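Local coordinates for protein 5-formaminoimidazole-4-carboxamide-1-(Beta)-D-ribofuranosyl 5'-monophosphate synthetase (Thermococcus kodakarensis, PDB 2PBZ) that binds ATP and is probably a magnesium- or manganese-dependent carbon-nitrogen ligase of purine (IMP) biosynthesis, at residues Lys26-Arg36 and Ile44-Met54. Numbering follows the deposited sequence.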
ATOM      1  N   LYS A  26      15.804   4.211  25.235  1.00 51.25           N
ATOM      2  CA  LYS A  26      15.676   5.650  25.376  1.00 51.55           C
ATOM      3  C   LYS A  26      16.031   6.224  24.021  1.00 50.88           C
ATOM      4  O   LYS A  26      16.787   5.615  23.276  1.00 51.87           O
ATOM      5  CB  LYS A  26      16.631   6.174  26.454  1.00 53.29           C
ATOM      6  CG  LYS A  26      15.968   7.110  27.447  1.00 54.59           C
ATOM      7  CD  LYS A  26      14.826   6.407  28.150  1.00 56.30           C
ATOM      8  CE  LYS A  26      14.060   7.338  29.081  1.00 55.60           C
ATOM      9  NZ  LYS A  26      12.850   6.669  29.676  1.00 56.03           N
ATOM     10  N   THR A  27      15.514   7.407  23.724  1.00 49.65           N
ATOM     11  CA  THR A  27      15.708   8.039  22.424  1.00 46.64           C
ATOM     12  C   THR A  27      16.430   9.383  22.387  1.00 43.90           C
ATOM     13  O   THR A  27      16.160  10.261  23.206  1.00 44.45           O
ATOM     14  CB  THR A  27      14.320   8.197  21.750  1.00 46.47           C
ATOM     15  OG1 THR A  27      13.866   6.917  21.297  1.00 46.89           O
ATOM     16  CG2 THR A  27      14.365   9.165  20.603  1.00 47.66           C
ATOM     17  N   ARG A  28      17.336   9.530  21.417  1.00 41.42           N
ATOM     18  CA  ARG A  28      18.071  10.773  21.192  1.00 39.73           C
ATOM     19  C   ARG A  28      18.180  11.075  19.705  1.00 39.58           C
ATOM     20  O   ARG A  28      18.714  10.279  18.938  1.00 39.82           O
ATOM     21  CB  ARG A  28      19.478  10.724  21.761  1.00 40.21           C
ATOM     22  CG  ARG A  28      20.347  11.885  21.287  1.00 40.74           C
ATOM     23  CD  ARG A  28      21.747  11.785  21.828  1.00 44.61           C
ATOM     24  NE  ARG A  28      21.767  11.826  23.284  1.00 48.07           N
ATOM     25  CZ  ARG A  28      22.733  11.301  24.030  1.00 50.01           C
ATOM     26  NH1 ARG A  28      23.754  10.695  23.440  1.00 49.83           N
ATOM     27  NH2 ARG A  28      22.675  11.369  25.355  1.00 51.45           N
ATOM     28  N   LEU A  29      17.702  12.247  19.305  1.00 38.56           N
ATOM     29  CA  LEU A  29      17.737  12.641  17.911  1.00 37.96           C
ATOM     30  C   LEU A  29      18.555  13.898  17.677  1.00 38.31           C
ATOM     31  O   LEU A  29      18.381  14.882  18.379  1.00 39.17           O
ATOM     32  CB  LEU A  29      16.310  12.874  17.410  1.00 38.31           C
ATOM     33  CG  LEU A  29      16.148  13.244  15.937  1.00 37.42           C
ATOM     34  CD1 LEU A  29      16.479  12.032  15.091  1.00 38.54           C
ATOM     35  CD2 LEU A  29      14.740  13.721  15.661  1.00 37.08           C
ATOM     36  N   TYR A  30      19.449  13.853  16.694  1.00 39.01           N
ATOM     37  CA  TYR A  30      20.261  15.007  16.328  1.00 39.73           C
ATOM     38  C   TYR A  30      19.529  15.628  15.146  1.00 40.82           C
ATOM     39  O   TYR A  30      19.364  14.981  14.119  1.00 40.54           O
ATOM     40  CB  TYR A  30      21.647  14.578  15.862  1.00 39.67           C
ATOM     41  CG  TYR A  30      22.589  14.121  16.939  1.00 37.50           C
ATOM     42  CD1 TYR A  30      22.289  13.027  17.736  1.00 36.74           C
ATOM     43  CD2 TYR A  30      23.803  14.764  17.131  1.00 37.58           C
ATOM     44  CE1 TYR A  30      23.185  12.575  18.705  1.00 39.34           C
ATOM     45  CE2 TYR A  30      24.711  14.325  18.096  1.00 39.50           C
ATOM     46  CZ  TYR A  30      24.398  13.226  18.876  1.00 39.80           C
ATOM     47  OH  TYR A  30      25.308  12.752  19.786  1.00 41.56           O
ATOM     48  N   VAL A  31      19.097  16.877  15.284  1.00 41.48           N
ATOM     49  CA  VAL A  31      18.341  17.546  14.234  1.00 41.24           C
ATOM     50  C   VAL A  31      18.800  18.989  14.050  1.00 41.51           C
ATOM     51  O   VAL A  31      19.352  19.594  14.964  1.00 42.15           O
ATOM     52  CB  VAL A  31      16.829  17.536  14.586  1.00 40.66           C
ATOM     53  CG1 VAL A  31      16.582  18.428  15.794  1.00 41.85           C
ATOM     54  CG2 VAL A  31      15.994  18.001  13.409  1.00 41.30           C
ATOM     55  N   SER A  32      18.560  19.546  12.866  1.00 42.65           N
ATOM     56  CA  SER A  32      18.945  20.922  12.595  1.00 43.64           C
ATOM     57  C   SER A  32      17.841  21.880  13.032  1.00 45.24           C
ATOM     58  O   SER A  32      16.693  21.480  13.245  1.00 44.22           O
ATOM     59  CB  SER A  32      19.243  21.120  11.110  1.00 42.64           C
ATOM     60  OG  SER A  32      18.095  20.914  10.317  1.00 44.04           O
ATOM     61  N   PRO A  33      18.178  23.166  13.174  1.00 46.70           N
ATOM     62  CA  PRO A  33      17.167  24.135  13.593  1.00 46.75           C
ATOM     63  C   PRO A  33      15.951  24.205  12.669  1.00 47.02           C
ATOM     64  O   PRO A  33      14.820  24.279  13.139  1.00 47.51           O
ATOM     65  CB  PRO A  33      17.949  25.442  13.667  1.00 46.59           C
ATOM     66  CG  PRO A  33      19.036  25.239  12.647  1.00 49.00           C
ATOM     67  CD  PRO A  33      19.466  23.825  12.914  1.00 47.31           C
ATOM     68  N   LYS A  34      16.181  24.148  11.362  1.00 47.48           N
ATOM     69  CA  LYS A  34      15.080  24.218  10.405  1.00 46.56           C
ATOM     70  C   LYS A  34      14.107  23.044  10.488  1.00 46.49           C
ATOM     71  O   LYS A  34      12.900  23.227  10.332  1.00 46.83           O
ATOM     72  CB  LYS A  34      15.613  24.324   8.973  1.00 47.22           C
ATOM     73  CG  LYS A  34      14.522  24.606   7.956  1.00 49.52           C
ATOM     74  CD  LYS A  34      15.064  24.641   6.526  1.00 54.07           C
ATOM     75  CE  LYS A  34      13.935  24.888   5.516  1.00 56.56           C
ATOM     76  NZ  LYS A  34      14.426  25.216   4.135  1.00 57.97           N
ATOM     77  N   ARG A  35      14.625  21.845  10.750  1.00 44.60           N
ATOM     78  CA  ARG A  35      13.782  20.659  10.825  1.00 42.22           C
ATOM     79  C   ARG A  35      13.266  20.290  12.211  1.00 41.51           C
ATOM     80  O   ARG A  35      12.373  19.463  12.319  1.00 39.68           O
ATOM     81  CB  ARG A  35      14.525  19.452  10.242  1.00 43.30           C
ATOM     82  CG  ARG A  35      14.606  19.395   8.721  1.00 45.67           C
ATOM     83  CD  ARG A  35      15.418  18.174   8.255  1.00 48.11           C
ATOM     84  NE  ARG A  35      15.257  17.869   6.825  1.00 51.56           N
ATOM     85  CZ  ARG A  35      15.351  18.764   5.831  1.00 54.38           C
ATOM     86  NH1 ARG A  35      15.600  20.053   6.090  1.00 54.13           N
ATOM     87  NH2 ARG A  35      15.216  18.372   4.565  1.00 55.39           N
ATOM     88  N   ARG A  36      13.795  20.900  13.269  1.00 40.67           N
ATOM     89  CA  ARG A  36      13.355  20.530  14.610  1.00 40.22           C
ATOM     90  C   ARG A  36      11.910  20.800  15.029  1.00 39.41           C
ATOM     91  O   ARG A  36      11.384  20.096  15.882  1.00 39.41           O
ATOM     92  CB  ARG A  36      14.273  21.121  15.679  1.00 42.01           C
ATOM     93  CG  ARG A  36      14.153  22.599  15.897  1.00 44.28           C
ATOM     94  CD  ARG A  36      14.528  22.961  17.338  1.00 46.41           C
ATOM     95  NE  ARG A  36      13.392  22.850  18.246  1.00 48.88           N
ATOM     96  CZ  ARG A  36      12.278  23.576  18.149  1.00 50.68           C
ATOM     97  NH1 ARG A  36      12.136  24.481  17.183  1.00 50.83           N
ATOM     98  NH2 ARG A  36      11.292  23.388  19.018  1.00 51.22           N
ATOM     99  N   ILE A  44       8.090  10.525  20.445  1.00 44.31           N
ATOM    100  CA  ILE A  44       9.039   9.418  20.406  1.00 45.61           C
ATOM    101  C   ILE A  44      10.481   9.830  20.667  1.00 46.28           C
ATOM    102  O   ILE A  44      11.371   8.973  20.747  1.00 46.94           O
ATOM    103  CB  ILE A  44       8.980   8.671  19.055  1.00 45.04           C
ATOM    104  CG1 ILE A  44       9.259   9.656  17.924  1.00 46.10           C
ATOM    105  CG2 ILE A  44       7.626   7.980  18.900  1.00 43.96           C
ATOM    106  CD1 ILE A  44       9.521   9.012  16.588  1.00 48.74           C
ATOM    107  N   VAL A  45      10.717  11.131  20.797  1.00 46.01           N
ATOM    108  CA  VAL A  45      12.064  11.618  21.052  1.00 46.09           C
ATOM    109  C   VAL A  45      12.242  12.091  22.497  1.00 47.62           C
ATOM    110  O   VAL A  45      11.489  12.944  22.983  1.00 48.50           O
ATOM    111  CB  VAL A  45      12.433  12.788  20.119  1.00 45.37           C
ATOM    112  CG1 VAL A  45      13.907  13.113  20.247  1.00 42.78           C
ATOM    113  CG2 VAL A  45      12.071  12.454  18.702  1.00 46.16           C
ATOM    114  N   ASP A  46      13.243  11.539  23.177  1.00 48.55           N
ATOM    115  CA  ASP A  46      13.519  11.924  24.549  1.00 50.54           C
ATOM    116  C   ASP A  46      14.542  13.061  24.576  1.00 51.91           C
ATOM    117  O   ASP A  46      14.236  14.166  25.022  1.00 55.49           O
ATOM    118  CB  ASP A  46      14.009  10.713  25.349  1.00 49.96           C
ATOM    119  CG  ASP A  46      13.018   9.546  25.306  1.00 51.03           C
ATOM    120  OD1 ASP A  46      11.800   9.792  25.194  1.00 50.11           O
ATOM    121  OD2 ASP A  46      13.450   8.375  25.391  1.00 51.19           O
ATOM    122  N   ASP A  47      15.747  12.806  24.092  1.00 51.63           N
ATOM    123  CA  ASP A  47      16.770  13.847  24.060  1.00 51.31           C
ATOM    124  C   ASP A  47      16.902  14.377  22.643  1.00 50.18           C
ATOM    125  O   ASP A  47      17.207  13.629  21.741  1.00 52.33           O
ATOM    126  CB  ASP A  47      18.113  13.282  24.545  1.00 53.33           C
ATOM    127  CG  ASP A  47      19.235  14.316  24.522  1.00 55.53           C
ATOM    128  OD1 ASP A  47      18.934  15.529  24.497  1.00 57.90           O
ATOM    129  OD2 ASP A  47      20.424  13.918  24.550  1.00 55.48           O
ATOM    130  N   LEU A  48      16.670  15.669  22.453  1.00 48.92           N
ATOM    131  CA  LEU A  48      16.755  16.274  21.131  1.00 47.14           C
ATOM    132  C   LEU A  48      17.936  17.227  21.019  1.00 45.74           C
ATOM    133  O   LEU A  48      17.905  18.338  21.536  1.00 46.99           O
ATOM    134  CB  LEU A  48      15.461  17.025  20.804  1.00 47.59           C
ATOM    135  CG  LEU A  48      15.326  17.585  19.389  1.00 48.23           C
ATOM    136  CD1 LEU A  48      15.259  16.442  18.364  1.00 49.24           C
ATOM    137  CD2 LEU A  48      14.070  18.436  19.322  1.00 49.11           C
ATOM    138  N   VAL A  49      18.972  16.783  20.321  1.00 44.01           N
ATOM    139  CA  VAL A  49      20.190  17.555  20.132  1.00 41.68           C
ATOM    140  C   VAL A  49      20.160  18.380  18.854  1.00 41.84           C
ATOM    141  O   VAL A  49      20.421  17.865  17.775  1.00 43.02           O
ATOM    142  CB  VAL A  49      21.415  16.613  20.073  1.00 39.45           C
ATOM    143  CG1 VAL A  49      22.690  17.419  20.053  1.00 37.29           C
ATOM    144  CG2 VAL A  49      21.387  15.661  21.246  1.00 38.83           C
ATOM    145  N   VAL A  50      19.854  19.664  18.975  1.00 42.77           N
ATOM    146  CA  VAL A  50      19.810  20.539  17.805  1.00 42.90           C
ATOM    147  C   VAL A  50      21.217  20.951  17.412  1.00 43.31           C
ATOM    148  O   VAL A  50      22.039  21.208  18.285  1.00 43.89           O
ATOM    149  CB  VAL A  50      19.017  21.814  18.086  1.00 41.49           C
ATOM    150  CG1 VAL A  50      18.836  22.599  16.809  1.00 41.47           C
ATOM    151  CG2 VAL A  50      17.686  21.462  18.713  1.00 40.99           C
ATOM    152  N   ALA A  51      21.487  21.027  16.110  1.00 44.10           N
ATOM    153  CA  ALA A  51      22.806  21.410  15.624  1.00 46.44           C
ATOM    154  C   ALA A  51      22.827  21.827  14.154  1.00 48.62           C
ATOM    155  O   ALA A  51      22.069  21.309  13.345  1.00 49.65           O
ATOM    156  CB  ALA A  51      23.784  20.268  15.845  1.00 45.17           C
ATOM    157  N   GLU A  52      23.705  22.765  13.815  1.00 51.01           N
ATOM    158  CA  GLU A  52      23.838  23.221  12.437  1.00 54.80           C
ATOM    159  C   GLU A  52      24.358  22.050  11.589  1.00 56.12           C
ATOM    160  O   GLU A  52      23.837  21.770  10.510  1.00 56.45           O
ATOM    161  CB  GLU A  52      24.833  24.386  12.346  1.00 56.83           C
ATOM    162  CG  GLU A  52      24.552  25.586  13.262  1.00 60.82           C
ATOM    163  CD  GLU A  52      23.207  26.283  12.979  1.00 63.49           C
ATOM    164  OE1 GLU A  52      22.732  26.251  11.807  1.00 65.38           O
ATOM    165  OE2 GLU A  52      22.632  26.873  13.932  1.00 63.08           O
ATOM    166  N   GLU A  53      25.392  21.383  12.101  1.00 57.33           N
ATOM    167  CA  GLU A  53      26.030  20.244  11.446  1.00 58.73           C
ATOM    168  C   GLU A  53      25.824  19.007  12.320  1.00 57.75           C
ATOM    169  O   GLU A  53      25.714  19.128  13.539  1.00 56.88           O
ATOM    170  CB  GLU A  53      27.541  20.498  11.289  1.00 61.97           C
ATOM    171  CG  GLU A  53      27.921  21.626  10.338  1.00 67.39           C
ATOM    172  CD  GLU A  53      27.657  21.278   8.868  1.00 71.55           C
ATOM    173  OE1 GLU A  53      28.210  20.248   8.382  1.00 73.05           O
ATOM    174  OE2 GLU A  53      26.899  22.041   8.201  1.00 72.31           O
HETATM  175  N   MSE A  54      25.797  17.829  11.693  1.00 57.49           N
HETATM  176  CA  MSE A  54      25.605  16.556  12.402  1.00 57.71           C
HETATM  177  C   MSE A  54      26.930  15.886  12.758  1.00 57.03           C
HETATM  178  O   MSE A  54      26.954  14.789  13.316  1.00 56.24           O
HETATM  179  CB  MSE A  54      24.807  15.579  11.536  1.00 58.11           C
HETATM  180  CG  MSE A  54      23.576  16.159  10.877  1.00 58.92           C
HETATM  181 SE   MSE A  54      22.177  16.681  12.115  1.00 62.59          SE
HETATM  182  CE  MSE A  54      21.609  14.936  12.705  1.00 61.26           C
TER
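The carbonyl oxygen of Thr27 takes two N-H groups of segment 44-54, from Asp46 and Asp47. The bond from Asp47 N to Thr27 O is nearly straight (2.7 Å, 174°), and that from Asp46 N is weak. Asp46 returns the grip: its OD2 accepts Thr27 N at 2.8 Å, with the donor above the carboxylate plane. Parallel pairing follows: Leu29 is bonded to Asp47 through its N and to Val49 through its O, and Val31 likewise to Val49 and Ala51. Arg28 and Asp47 run side by side on one face. With CG of both anti to the backbone N (chi1 168° and 179°), Arg28 NE forms a salt bridge to Asp47 OD2 at 2.8 Å, on the anti side but tilted out of the carboxylate plane, the two planes almost perpendicular. Arg28 NH1 has a second acid, Asp61. With an alanine here, the carboxylates of Asp47 and Asp61 would probably be left without their shared cation. Next along this face, Val49 CB sits over the centre of the Tyr30 ring, a CH-pi contact at 4.2 Å from the centroid; Tyr30 OH is bonded to Asn59. On the other face, Leu48 CD1 packs on Val31 CG1 at 3.5 Å and on Leu29 CB. Helix 36-40 connects the strands as a beta-alpha-beta crossover, and strand 5-8 flanks 27-31, consistent with a Rossmann-like domain. The chemistry is thus two-sided: charge and an aromatic ring on one face, aliphatic side chains on the other.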